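Local coordinates for putative amidohydrolase (Unidentified, PDB 3FEQ), which probably hydrolyses dipeptides that end in proline, as a zinc-dependent prolidase of the amidohydrolase superfamily, at residues L14-G19 / V57-I62; I191-G196 / D212-I217; V378-N383 / G389-E394. One frame throughout, in Å; residues are numbered along the deposited sequence.

Contact 1. Residues L14-G19 / V57-I62; sequences LDLERG and VMPGFI
In the mixed beta sheet from which strand 56-66 runs on to the zinc ligands His-65 and His-67, strands 11-15 and 56-66 run parallel, and Leu-14 pairs with Val-57 where the first of them ends. Leu-14 N donates to Val-57 O over 3.1 Å, nearly straight at 167°. Two alternate residues of strand 11-15, Asn-12 and Leu-14, bond to Val-57, as in a parallel ladder.

Beside this rung the side chains of Leu-14 and Met-58 lie alongside one another and point the same way. They touch at the root, Leu-14 CB to Met-58 CB at 3.8 Å, and again further out, Leu-14 CD1 to Met-58 CE at 3.7 Å. The Met-58 chain is extended at chi2 and bends at chi3 (-60°), so that its methyl as well as its sulfur lies beside Leu-14 CD1. The CD1 methyl of Leu-16, already in the turn, rests against CG and CD of the Pro-59 ring, 4.0 Å from Pro-59 CD.

Leu-349 of helix 345-351 packs on Leu-14, Leu-16 and Met-58. A directional backbone bond thus fixes the strand pairing, while the buried apolar side chains add van der Waals contact and ask for no polar partner.

Contact 2. Residues I191-G196 / D212-I217; sequences IMASGG and DEIRAI
Ile-191 and Ala-193, at the end of strand 189-192, meet Ile-214 and Ile-217 of helix 211-223, the first strand and the helix of a beta-alpha-beta unit in the TIM-barrel fold of the family. The apolar contacts carry all of the interaction between the two segments. Ile-191 reaches toward Ile-217 tip to tip, with Ile-191 CG2 at 3.8 Å from Ile-217 CG2 and at 3.9 Å from Ile-217 CD1. Its other branch serves Ile-214: Ile-191 CD1 comes to 4.2 Å from Ile-214 CG2, and here the two side chains cross at about a right angle. The division follows from the torsion of Ile-191, which places CG1 between the backbone N and the carbonyl carbon (chi1 76°) and leaves CG2 on a separate course toward the second isoleucine. Ala-193 adds a looser touch, its CB 4.4 Å from Ile-214 CD1. Ile-214 and Ile-217 are three residues apart and so lie on successive turns of one helix face.

The polar interactions are made inside the strand segment or with its surroundings, not between the two segments. Within 191-196, Ser-194 OG donates to Gly-195 O at 3.2 Å, in the carbonyl plane and on a lone pair. The same carbonyl oxygen accepts from NE2 of His-231, a zinc ligand, so the loop that follows the strand is tied to the metal site.

Around these isoleucines, Ile-191 also packs on Ala-230 of strand 228-234 and Leu-136 of strand 135-137, while Ile-217 touches Val-174 of helix 171-184. From the same helix as Ile-217, Glu-213 forms a salt bridge with Arg-179 of the second subunit, so that helix 211-223 also takes part in the subunit contact.

Contact 3. Residues V378-N383 / G389-E394; sequences VVLDGN and GVVADE
Leu-380, the last residue of strand 377-380, sets its branched end against two consecutive valines, Val-390 and Val-391, and meets each at a different angle. The valines lie where the connection to strand 398-403 folds back over the end of the strand. Against Val-390 the leucine crosses obliquely, and the nearest side-chain approach is Leu-380 CG to Val-390 CG2 at 4.2 Å. Against Val-391 it stands at about a right angle, with Leu-380 CD2 at 3.9 Å from Val-391 CG2. Its other methyl, CD1, lies 4.1 Å from Val-390 O, so one branch faces the main chain and the other a methyl.

Val-390 points toward the opposing segment and rests on its main chain. With chi1 at -41°, CG1 is anti to the carbonyl carbon, and CG2 falls between the backbone N and that carbon. The CG2 methyl lies 4.1 Å from Asn-383 C; the other, CG1, comes to 4.2 Å from Asn-383 N. The valine is therefore laid over the backbone at Gly-382 and Asn-383. Gly-382 has a positive phi (128°), a conformation that glycine adopts readily, and offers only main chain to Val-390.

Pro-384 packs on both valines. Leu-380 also touches Met-58 of strand 56-66 and Val-398 of strand 398-403, while Val-391 reaches Phe-61 and Phe-336.

The contact between the segments is made by dispersion and shape. Val-390 and Leu-380 are buried, whereas Asp-381 is exposed at the margin, so the returning chain lays an apolar layer on the strand end and leaves the carboxylate outside it.

In the fold
Contacts 1 and 3 both reach one mixed sheet, through strands 56-66 and 377-380, their centres about 12 Å apart: Met-58 O lies 2.9 Å from Val-378 N, a probable hydrogen bond, and Met-58 SD packs on Leu-380 CD2. Contact 2 lies on the opposite side of the chain's centre, about 34 Å from contact 1 and 38 Å from contact 3 between centres, in a beta-alpha-beta unit near the metal site, the Ile-191 side chain being about 10 Å from a zinc ion. Contacts 1 and 2 are buried, while contact 3 reaches the surface at one edge. Strand pairing gives contact 1 a backbone bond; contact 2 has apolar side-chain packing, and contact 3 adds methyls resting on main chain.

Contact 1. Residues L14-G19 / V57-I62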
ATOM      1  N   LEU C  14       5.773 -48.134 -37.823  1.00 65.52           N
ATOM      2  CA  LEU C  14       6.135 -46.992 -38.629  1.00 66.76           C
ATOM      3  C   LEU C  14       7.492 -46.497 -38.195  1.00 68.12           C
ATOM      4  O   LEU C  14       7.688 -46.127 -37.042  1.00 68.45           O
ATOM      5  CB  LEU C  14       5.112 -45.879 -38.470  1.00 67.65           C
ATOM      6  CG  LEU C  14       4.837 -45.017 -39.701  1.00 70.37           C
ATOM      7  CD1 LEU C  14       3.885 -43.896 -39.317  1.00 78.35           C
ATOM      8  CD2 LEU C  14       6.105 -44.450 -40.324  1.00 64.57           C
ATOM      9  N   ASP C  15       8.433 -46.515 -39.125  1.00 72.66           N
ATOM     10  CA  ASP C  15       9.696 -45.850 -38.919  1.00 72.96           C
ATOM     11  C   ASP C  15       9.737 -44.602 -39.766  1.00 72.93           C
ATOM     12  O   ASP C  15       9.499 -44.651 -40.970  1.00 73.25           O
ATOM     13  CB  ASP C  15      10.854 -46.767 -39.277  1.00 78.77           C
ATOM     14  CG  ASP C  15      12.177 -46.237 -38.784  1.00 89.94           C
ATOM     15  OD1 ASP C  15      12.743 -45.340 -39.449  1.00 93.59           O
ATOM     16  OD2 ASP C  15      12.646 -46.710 -37.725  1.00 98.74           O
ATOM     17  N   LEU C  16      10.081 -43.491 -39.128  1.00 73.25           N
ATOM     18  CA  LEU C  16       9.784 -42.176 -39.664  1.00 72.41           C
ATOM     19  C   LEU C  16      10.947 -41.523 -40.399  1.00 75.78           C
ATOM     20  O   LEU C  16      10.735 -40.746 -41.327  1.00 79.92           O
ATOM     21  CB  LEU C  16       9.248 -41.263 -38.563  1.00 68.86           C
ATOM     22  CG  LEU C  16       7.775 -41.515 -38.247  1.00 59.51           C
ATOM     23  CD1 LEU C  16       7.505 -41.380 -36.763  1.00 64.04           C
ATOM     24  CD2 LEU C  16       6.896 -40.585 -39.052  1.00 46.36           C
ATOM     25  N   GLU C  17      12.174 -41.840 -40.001  1.00 79.86           N
ATOM     26  CA  GLU C  17      13.349 -41.265 -40.654  1.00 87.03           C
ATOM     27  C   GLU C  17      13.643 -41.956 -41.980  1.00 87.83           C
ATOM     28  O   GLU C  17      14.332 -41.400 -42.836  1.00 93.71           O
ATOM     29  CB  GLU C  17      14.578 -41.288 -39.738  1.00 89.11           C
ATOM     30  CG  GLU C  17      14.755 -42.565 -38.929  1.00108.87           C
ATOM     31  CD  GLU C  17      14.128 -42.481 -37.539  1.00125.67           C
ATOM     32  OE1 GLU C  17      12.894 -42.291 -37.434  1.00129.97           O
ATOM     33  OE2 GLU C  17      14.874 -42.623 -36.544  1.00131.06           O
ATOM     34  N   ARG C  18      13.098 -43.155 -42.152  1.00 86.61           N
ATOM     35  CA  ARG C  18      13.206 -43.869 -43.416  1.00 86.60           C
ATOM     36  C   ARG C  18      11.920 -43.754 -44.220  1.00 80.61           C
ATOM     37  O   ARG C  18      11.946 -43.731 -45.446  1.00 80.39           O
ATOM     38  CB  ARG C  18      13.562 -45.337 -43.180  1.00 92.16           C
ATOM     39  CG  ARG C  18      14.989 -45.555 -42.701  1.00100.42           C
ATOM     40  CD  ARG C  18      15.050 -46.614 -41.609  1.00112.23           C
ATOM     41  NE  ARG C  18      15.039 -47.972 -42.155  1.00124.73           N
ATOM     42  CZ  ARG C  18      13.971 -48.768 -42.191  1.00127.64           C
ATOM     43  NH1 ARG C  18      12.811 -48.354 -41.703  1.00132.98           N
ATOM     44  NH2 ARG C  18      14.067 -49.985 -42.710  1.00123.22           N
ATOM     45  N   GLY C  19      10.794 -43.676 -43.522  1.00 76.91           N
ATOM     46  CA  GLY C  19       9.518 -43.376 -44.163  1.00 72.38           C
ATOM     47  C   GLY C  19       8.816 -44.609 -44.675  1.00 69.46           C
ATOM     48  O   GLY C  19       8.119 -44.562 -45.682  1.00 72.11           O
ATOM     49  N   VAL C  57       1.348 -49.546 -36.007  1.00 59.53           N
ATOM     50  CA  VAL C  57       1.724 -49.048 -34.690  1.00 60.91           C
ATOM     51  C   VAL C  57       2.798 -47.966 -34.817  1.00 59.78           C
ATOM     52  O   VAL C  57       3.867 -48.201 -35.386  1.00 56.94           O
ATOM     53  CB  VAL C  57       2.139 -50.196 -33.719  1.00 56.58           C
ATOM     54  CG1 VAL C  57       2.817 -51.317 -34.460  1.00 66.74           C
ATOM     55  CG2 VAL C  57       3.018 -49.683 -32.589  1.00 58.46           C
ATOM     56  N   MET C  58       2.463 -46.761 -34.361  1.00 56.08           N
ATOM     57  CA  MET C  58       3.369 -45.615 -34.463  1.00 53.15           C
ATOM     58  C   MET C  58       3.529 -44.903 -33.122  1.00 51.96           C
ATOM     59  O   MET C  58       2.814 -45.207 -32.178  1.00 56.47           O
ATOM     60  CB  MET C  58       2.916 -44.650 -35.568  1.00 54.25           C
ATOM     61  CG  MET C  58       1.530 -44.060 -35.412  1.00 46.86           C
ATOM     62  SD  MET C  58       1.167 -42.957 -36.795  1.00 38.05           S
ATOM     63  CE  MET C  58       2.463 -41.732 -36.630  1.00 40.22           C
ATOM     64  N   PRO C  59       4.493 -43.974 -33.018  1.00 54.17           N
ATOM     65  CA  PRO C  59       4.574 -43.231 -31.762  1.00 50.61           C
ATOM     66  C   PRO C  59       3.311 -42.408 -31.545  1.00 50.95           C
ATOM     67  O   PRO C  59       2.651 -42.009 -32.510  1.00 56.18           O
ATOM     68  CB  PRO C  59       5.777 -42.296 -31.967  1.00 43.86           C
ATOM     69  CG  PRO C  59       6.511 -42.837 -33.125  1.00 47.74           C
ATOM     70  CD  PRO C  59       5.515 -43.536 -33.986  1.00 51.21           C
ATOM     71  N   GLY C  60       2.962 -42.191 -30.284  1.00 47.17           N
ATOM     72  CA  GLY C  60       1.829 -41.353 -29.944  1.00 46.66           C
ATOM     73  C   GLY C  60       2.102 -39.924 -30.357  1.00 46.36           C
ATOM     74  O   GLY C  60       3.257 -39.490 -30.366  1.00 40.56           O
ATOM     75  N   PHE C  61       1.043 -39.198 -30.707  1.00 39.03           N
ATOM     76  CA  PHE C  61       1.198 -37.885 -31.293  1.00 39.88           C
ATOM     77  C   PHE C  61       1.483 -36.825 -30.240  1.00 42.23           C
ATOM     78  O   PHE C  61       1.005 -36.909 -29.110  1.00 48.37           O
ATOM     79  CB  PHE C  61      -0.040 -37.482 -32.069  1.00 42.55           C
ATOM     80  CG  PHE C  61      -0.554 -38.534 -32.994  1.00 51.39           C
ATOM     81  CD1 PHE C  61       0.308 -39.272 -33.790  1.00 58.35           C
ATOM     82  CD2 PHE C  61      -1.920 -38.726 -33.131  1.00 55.63           C
ATOM     83  CE1 PHE C  61      -0.187 -40.223 -34.664  1.00 58.07           C
ATOM     84  CE2 PHE C  61      -2.417 -39.665 -34.002  1.00 49.82           C
ATOM     85  CZ  PHE C  61      -1.547 -40.423 -34.769  1.00 49.70           C
ATOM     86  N   ILE C  62       2.248 -35.815 -30.643  1.00 38.16           N
ATOM     87  CA  ILE C  62       2.550 -34.666 -29.818  1.00 26.78           C
ATOM     88  C   ILE C  62       2.034 -33.410 -30.492  1.00 30.50           C
ATOM     89  O   ILE C  62       2.364 -33.140 -31.643  1.00 38.46           O
ATOM     90  CB  ILE C  62       4.049 -34.504 -29.661  1.00 38.68           C
ATOM     91  CG1 ILE C  62       4.690 -35.840 -29.288  1.00 30.57           C
ATOM     92  CG2 ILE C  62       4.361 -33.378 -28.669  1.00 37.79           C
ATOM     93  CD1 ILE C  62       6.194 -35.806 -29.260  1.00 17.94           C
TER

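Contact 2. Residues I191-G196 / D212-I217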
ATOM      1  N   ILE C 191       5.493 -16.233 -24.972  1.00 35.39           N
ATOM      2  CA  ILE C 191       5.281 -14.786 -25.026  1.00 24.69           C
ATOM      3  C   ILE C 191       4.497 -14.423 -26.293  1.00 31.76           C
ATOM      4  O   ILE C 191       4.486 -15.171 -27.273  1.00 36.12           O
ATOM      5  CB  ILE C 191       6.625 -13.996 -24.997  1.00 30.85           C
ATOM      6  CG1 ILE C 191       7.344 -14.053 -26.352  1.00 18.41           C
ATOM      7  CG2 ILE C 191       7.554 -14.523 -23.909  1.00 29.32           C
ATOM      8  CD1 ILE C 191       8.537 -13.105 -26.440  1.00 14.39           C
ATOM      9  N   MET C 192       3.834 -13.277 -26.259  1.00 30.62           N
ATOM     10  CA  MET C 192       3.244 -12.709 -27.451  1.00 30.76           C
ATOM     11  C   MET C 192       4.179 -11.630 -28.022  1.00 32.78           C
ATOM     12  O   MET C 192       4.418 -10.612 -27.380  1.00 40.47           O
ATOM     13  CB  MET C 192       1.874 -12.124 -27.116  1.00 31.43           C
ATOM     14  CG  MET C 192       1.066 -12.948 -26.119  1.00 36.29           C
ATOM     15  SD  MET C 192       0.493 -14.507 -26.794  1.00 34.33           S
ATOM     16  CE  MET C 192      -1.017 -14.757 -25.835  1.00 36.46           C
ATOM     17  N   ALA C 193       4.721 -11.868 -29.218  1.00 34.76           N
ATOM     18  CA  ALA C 193       5.646 -10.926 -29.874  1.00 36.24           C
ATOM     19  C   ALA C 193       5.030 -10.197 -31.057  1.00 36.83           C
ATOM     20  O   ALA C 193       5.744  -9.599 -31.859  1.00 39.49           O
ATOM     21  CB  ALA C 193       6.906 -11.630 -30.320  1.00 31.47           C
ATOM     22  N   SER C 194       3.704 -10.215 -31.125  1.00 36.34           N
ATOM     23  CA  SER C 194       2.967  -9.683 -32.257  1.00 35.54           C
ATOM     24  C   SER C 194       1.484  -9.508 -31.879  1.00 39.40           C
ATOM     25  O   SER C 194       0.991 -10.129 -30.925  1.00 38.47           O
ATOM     26  CB  SER C 194       3.119 -10.648 -33.444  1.00 34.41           C
ATOM     27  OG  SER C 194       2.385 -10.255 -34.584  1.00 24.79           O
ATOM     28  N   GLY C 195       0.783  -8.666 -32.637  1.00 37.48           N
ATOM     29  CA  GLY C 195      -0.679  -8.645 -32.640  1.00 45.38           C
ATOM     30  C   GLY C 195      -1.242 -10.002 -33.003  1.00 44.57           C
ATOM     31  O   GLY C 195      -0.518 -10.855 -33.494  1.00 43.30           O
ATOM     32  N   GLY C 196      -2.526 -10.215 -32.749  1.00 45.26           N
ATOM     33  CA  GLY C 196      -3.123 -11.509 -33.032  1.00 61.26           C
ATOM     34  C   GLY C 196      -4.531 -11.456 -33.587  1.00 71.63           C
ATOM     35  O   GLY C 196      -4.889 -10.527 -34.309  1.00 78.44           O
ATOM     36  N   ASP C 212      14.857  -5.436 -25.865  1.00 36.14           N
ATOM     37  CA  ASP C 212      15.391  -5.600 -24.512  1.00 34.41           C
ATOM     38  C   ASP C 212      14.560  -6.550 -23.670  1.00 35.38           C
ATOM     39  O   ASP C 212      15.106  -7.435 -23.015  1.00 37.24           O
ATOM     40  CB  ASP C 212      15.488  -4.259 -23.810  1.00 40.58           C
ATOM     41  CG  ASP C 212      16.661  -3.451 -24.292  1.00 60.41           C
ATOM     42  OD1 ASP C 212      17.585  -4.055 -24.881  1.00 60.39           O
ATOM     43  OD2 ASP C 212      16.656  -2.216 -24.103  1.00 75.34           O
ATOM     44  N   GLU C 213      13.240  -6.376 -23.708  1.00 23.56           N
ATOM     45  CA  GLU C 213      12.351  -7.270 -23.000  1.00 28.48           C
ATOM     46  C   GLU C 213      12.481  -8.711 -23.489  1.00 31.39           C
ATOM     47  O   GLU C 213      12.826  -9.611 -22.716  1.00 37.99           O
ATOM     48  CB  GLU C 213      10.909  -6.760 -23.052  1.00 29.56           C
ATOM     49  CG  GLU C 213      10.639  -5.585 -22.093  1.00 18.37           C
ATOM     50  CD  GLU C 213       9.442  -4.748 -22.511  1.00 26.42           C
ATOM     51  OE1 GLU C 213       8.592  -4.439 -21.651  1.00 42.06           O
ATOM     52  OE2 GLU C 213       9.317  -4.435 -23.712  1.00 28.26           O
ATOM     53  N   ILE C 214      12.288  -8.925 -24.784  1.00 27.49           N
ATOM     54  CA  ILE C 214      12.405 -10.273 -25.344  1.00 27.32           C
ATOM     55  C   ILE C 214      13.727 -10.942 -24.987  1.00 30.68           C
ATOM     56  O   ILE C 214      13.768 -12.103 -24.590  1.00 28.25           O
ATOM     57  CB  ILE C 214      12.236 -10.262 -26.877  1.00 26.60           C
ATOM     58  CG1 ILE C 214      10.874  -9.669 -27.242  1.00 32.94           C
ATOM     59  CG2 ILE C 214      12.346 -11.673 -27.437  1.00 24.40           C
ATOM     60  CD1 ILE C 214      10.540  -9.729 -28.724  1.00 29.09           C
ATOM     61  N   ARG C 215      14.815 -10.206 -25.142  1.00 35.59           N
ATOM     62  CA  ARG C 215      16.117 -10.783 -24.910  1.00 36.07           C
ATOM     63  C   ARG C 215      16.329 -11.118 -23.430  1.00 26.39           C
ATOM     64  O   ARG C 215      16.889 -12.162 -23.118  1.00 28.38           O
ATOM     65  CB  ARG C 215      17.208  -9.876 -25.462  1.00 24.25           C
ATOM     66  CG  ARG C 215      18.422 -10.615 -25.940  1.00 51.36           C
ATOM     67  CD  ARG C 215      19.490  -9.618 -26.356  1.00 69.85           C
ATOM     68  NE  ARG C 215      18.893  -8.466 -27.024  1.00 61.20           N
ATOM     69  CZ  ARG C 215      18.743  -8.355 -28.341  1.00 66.31           C
ATOM     70  NH1 ARG C 215      19.179  -9.319 -29.145  1.00 48.62           N
ATOM     71  NH2 ARG C 215      18.170  -7.271 -28.853  1.00 69.38           N
ATOM     72  N   ALA C 216      15.813 -10.288 -22.525  1.00 25.84           N
ATOM     73  CA  ALA C 216      15.822 -10.633 -21.088  1.00 20.02           C
ATOM     74  C   ALA C 216      15.058 -11.936 -20.808  1.00 14.02           C
ATOM     75  O   ALA C 216      15.571 -12.821 -20.130  1.00 10.60           O
ATOM     76  CB  ALA C 216      15.287  -9.486 -20.241  1.00 15.17           C
ATOM     77  N   ILE C 217      13.888 -12.074 -21.434  1.00  6.56           N
ATOM     78  CA  ILE C 217      13.038 -13.279 -21.359  1.00  9.46           C
ATOM     79  C   ILE C 217      13.746 -14.539 -21.814  1.00 13.97           C
ATOM     80  O   ILE C 217      13.649 -15.588 -21.170  1.00 25.36           O
ATOM     81  CB  ILE C 217      11.766 -13.116 -22.255  1.00  9.82           C
ATOM     82  CG1 ILE C 217      10.842 -12.045 -21.705  1.00 14.26           C
ATOM     83  CG2 ILE C 217      11.018 -14.414 -22.418  1.00  6.30           C
ATOM     84  CD1 ILE C 217       9.870 -11.565 -22.723  1.00 23.25           C
TER

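Contact 3. Residues V378-N383 / G389-E394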
ATOM      1  N   VAL C 378       0.501 -45.404 -30.488  1.00 50.80           N
ATOM      2  CA  VAL C 378      -0.832 -45.407 -31.045  1.00 50.29           C
ATOM      3  C   VAL C 378      -0.932 -46.617 -31.951  1.00 50.70           C
ATOM      4  O   VAL C 378       0.018 -46.945 -32.660  1.00 46.33           O
ATOM      5  CB  VAL C 378      -1.090 -44.129 -31.852  1.00 49.54           C
ATOM      6  CG1 VAL C 378      -2.322 -44.275 -32.697  1.00 54.92           C
ATOM      7  CG2 VAL C 378      -1.254 -42.966 -30.923  1.00 60.15           C
ATOM      8  N   VAL C 379      -2.059 -47.315 -31.876  1.00 50.32           N
ATOM      9  CA  VAL C 379      -2.340 -48.390 -32.801  1.00 47.35           C
ATOM     10  C   VAL C 379      -3.465 -48.032 -33.765  1.00 49.07           C
ATOM     11  O   VAL C 379      -4.574 -47.692 -33.364  1.00 46.34           O
ATOM     12  CB  VAL C 379      -2.595 -49.710 -32.078  1.00 45.43           C
ATOM     13  CG1 VAL C 379      -3.199 -50.728 -33.022  1.00 49.59           C
ATOM     14  CG2 VAL C 379      -1.306 -50.229 -31.495  1.00 32.43           C
ATOM     15  N   LEU C 380      -3.155 -48.147 -35.048  1.00 54.95           N
ATOM     16  CA  LEU C 380      -3.899 -47.498 -36.097  1.00 59.10           C
ATOM     17  C   LEU C 380      -4.432 -48.555 -37.056  1.00 62.66           C
ATOM     18  O   LEU C 380      -3.692 -49.427 -37.499  1.00 65.29           O
ATOM     19  CB  LEU C 380      -2.946 -46.571 -36.843  1.00 64.14           C
ATOM     20  CG  LEU C 380      -3.276 -45.094 -36.971  1.00 67.87           C
ATOM     21  CD1 LEU C 380      -4.034 -44.622 -35.755  1.00 64.45           C
ATOM     22  CD2 LEU C 380      -1.989 -44.318 -37.143  1.00 63.04           C
ATOM     23  N   ASP C 381      -5.717 -48.466 -37.375  1.00 63.37           N
ATOM     24  CA  ASP C 381      -6.363 -49.378 -38.321  1.00 65.09           C
ATOM     25  C   ASP C 381      -6.239 -48.857 -39.758  1.00 62.54           C
ATOM     26  O   ASP C 381      -7.121 -48.160 -40.263  1.00 64.50           O
ATOM     27  CB  ASP C 381      -7.842 -49.539 -37.940  1.00 77.59           C
ATOM     28  CG  ASP C 381      -8.578 -50.559 -38.803  1.00 88.60           C
ATOM     29  OD1 ASP C 381      -8.087 -51.698 -38.941  1.00 99.48           O
ATOM     30  OD2 ASP C 381      -9.676 -50.232 -39.306  1.00 97.08           O
ATOM     31  N   GLY C 382      -5.143 -49.200 -40.420  1.00 50.59           N
ATOM     32  CA  GLY C 382      -4.898 -48.698 -41.757  1.00 47.26           C
ATOM     33  C   GLY C 382      -3.523 -48.085 -41.822  1.00 53.22           C
ATOM     34  O   GLY C 382      -2.803 -48.064 -40.830  1.00 54.19           O
ATOM     35  N   ASN C 383      -3.160 -47.575 -42.989  1.00 56.44           N
ATOM     36  CA  ASN C 383      -1.819 -47.074 -43.201  1.00 57.64           C
ATOM     37  C   ASN C 383      -1.819 -45.587 -43.534  1.00 60.45           C
ATOM     38  O   ASN C 383      -2.254 -45.188 -44.614  1.00 59.14           O
ATOM     39  CB  ASN C 383      -1.133 -47.876 -44.300  1.00 58.96           C
ATOM     40  CG  ASN C 383       0.178 -47.273 -44.714  1.00 69.56           C
ATOM     41  OD1 ASN C 383       1.035 -46.997 -43.874  1.00 75.14           O
ATOM     42  ND2 ASN C 383       0.334 -47.022 -46.011  1.00 77.06           N
ATOM     43  N   GLY C 389      -6.171 -39.846 -43.948  1.00 54.27           N
ATOM     44  CA  GLY C 389      -7.446 -39.849 -43.253  1.00 56.39           C
ATOM     45  C   GLY C 389      -7.556 -40.816 -42.087  1.00 57.61           C
ATOM     46  O   GLY C 389      -8.465 -40.684 -41.276  1.00 58.79           O
ATOM     47  N   VAL C 390      -6.641 -41.784 -41.986  1.00 61.16           N
ATOM     48  CA  VAL C 390      -6.693 -42.767 -40.887  1.00 63.93           C
ATOM     49  C   VAL C 390      -6.270 -42.125 -39.572  1.00 64.51           C
ATOM     50  O   VAL C 390      -6.473 -42.682 -38.493  1.00 68.52           O
ATOM     51  CB  VAL C 390      -5.876 -44.081 -41.162  1.00 61.07           C
ATOM     52  CG1 VAL C 390      -6.046 -44.550 -42.593  1.00 68.22           C
ATOM     53  CG2 VAL C 390      -4.411 -43.922 -40.832  1.00 54.33           C
ATOM     54  N   VAL C 391      -5.713 -40.928 -39.683  1.00 62.61           N
ATOM     55  CA  VAL C 391      -5.276 -40.165 -38.538  1.00 61.41           C
ATOM     56  C   VAL C 391      -6.097 -38.896 -38.422  1.00 58.36           C
ATOM     57  O   VAL C 391      -6.349 -38.419 -37.324  1.00 65.57           O
ATOM     58  CB  VAL C 391      -3.802 -39.774 -38.669  1.00 61.00           C
ATOM     59  CG1 VAL C 391      -3.335 -39.168 -37.410  1.00 75.61           C
ATOM     60  CG2 VAL C 391      -2.958 -40.982 -38.955  1.00 63.85           C
ATOM     61  N   ALA C 392      -6.537 -38.364 -39.555  1.00 64.24           N
ATOM     62  CA  ALA C 392      -7.137 -37.034 -39.588  1.00 69.71           C
ATOM     63  C   ALA C 392      -8.658 -37.057 -39.608  1.00 73.76           C
ATOM     64  O   ALA C 392      -9.280 -36.181 -40.198  1.00 77.61           O
ATOM     65  CB  ALA C 392      -6.605 -36.246 -40.774  1.00 69.22           C
ATOM     66  N   ASP C 393      -9.257 -38.032 -38.936  1.00 85.27           N
ATOM     67  CA  ASP C 393     -10.706 -38.204 -38.986  1.00 96.67           C
ATOM     68  C   ASP C 393     -11.418 -38.228 -37.624  1.00 99.23           C
ATOM     69  O   ASP C 393     -12.430 -38.915 -37.458  1.00 92.16           O
ATOM     70  CB  ASP C 393     -11.050 -39.465 -39.767  1.00103.74           C
ATOM     71  CG  ASP C 393     -12.435 -39.417 -40.345  1.00119.45           C
ATOM     72  OD1 ASP C 393     -13.291 -40.213 -39.896  1.00128.46           O
ATOM     73  OD2 ASP C 393     -12.674 -38.555 -41.219  1.00126.05           O
ATOM     74  N   GLU C 394     -10.895 -37.463 -36.665  1.00107.62           N
ATOM     75  CA  GLU C 394     -11.485 -37.339 -35.321  1.00111.94           C
ATOM     76  C   GLU C 394     -11.660 -38.676 -34.582  1.00111.24           C
ATOM     77  O   GLU C 394     -12.786 -39.152 -34.396  1.00111.02           O
ATOM     78  CB  GLU C 394     -12.816 -36.569 -35.371  1.00115.14           C
ATOM     79  CG  GLU C 394     -13.004 -35.551 -34.248  1.00118.80           C
ATOM     80  CD  GLU C 394     -13.367 -36.180 -32.907  1.00123.60           C
ATOM     81  OE1 GLU C 394     -12.598 -36.002 -31.936  1.00114.96           O
ATOM     82  OE2 GLU C 394     -14.427 -36.838 -32.818  1.00127.99           O
TER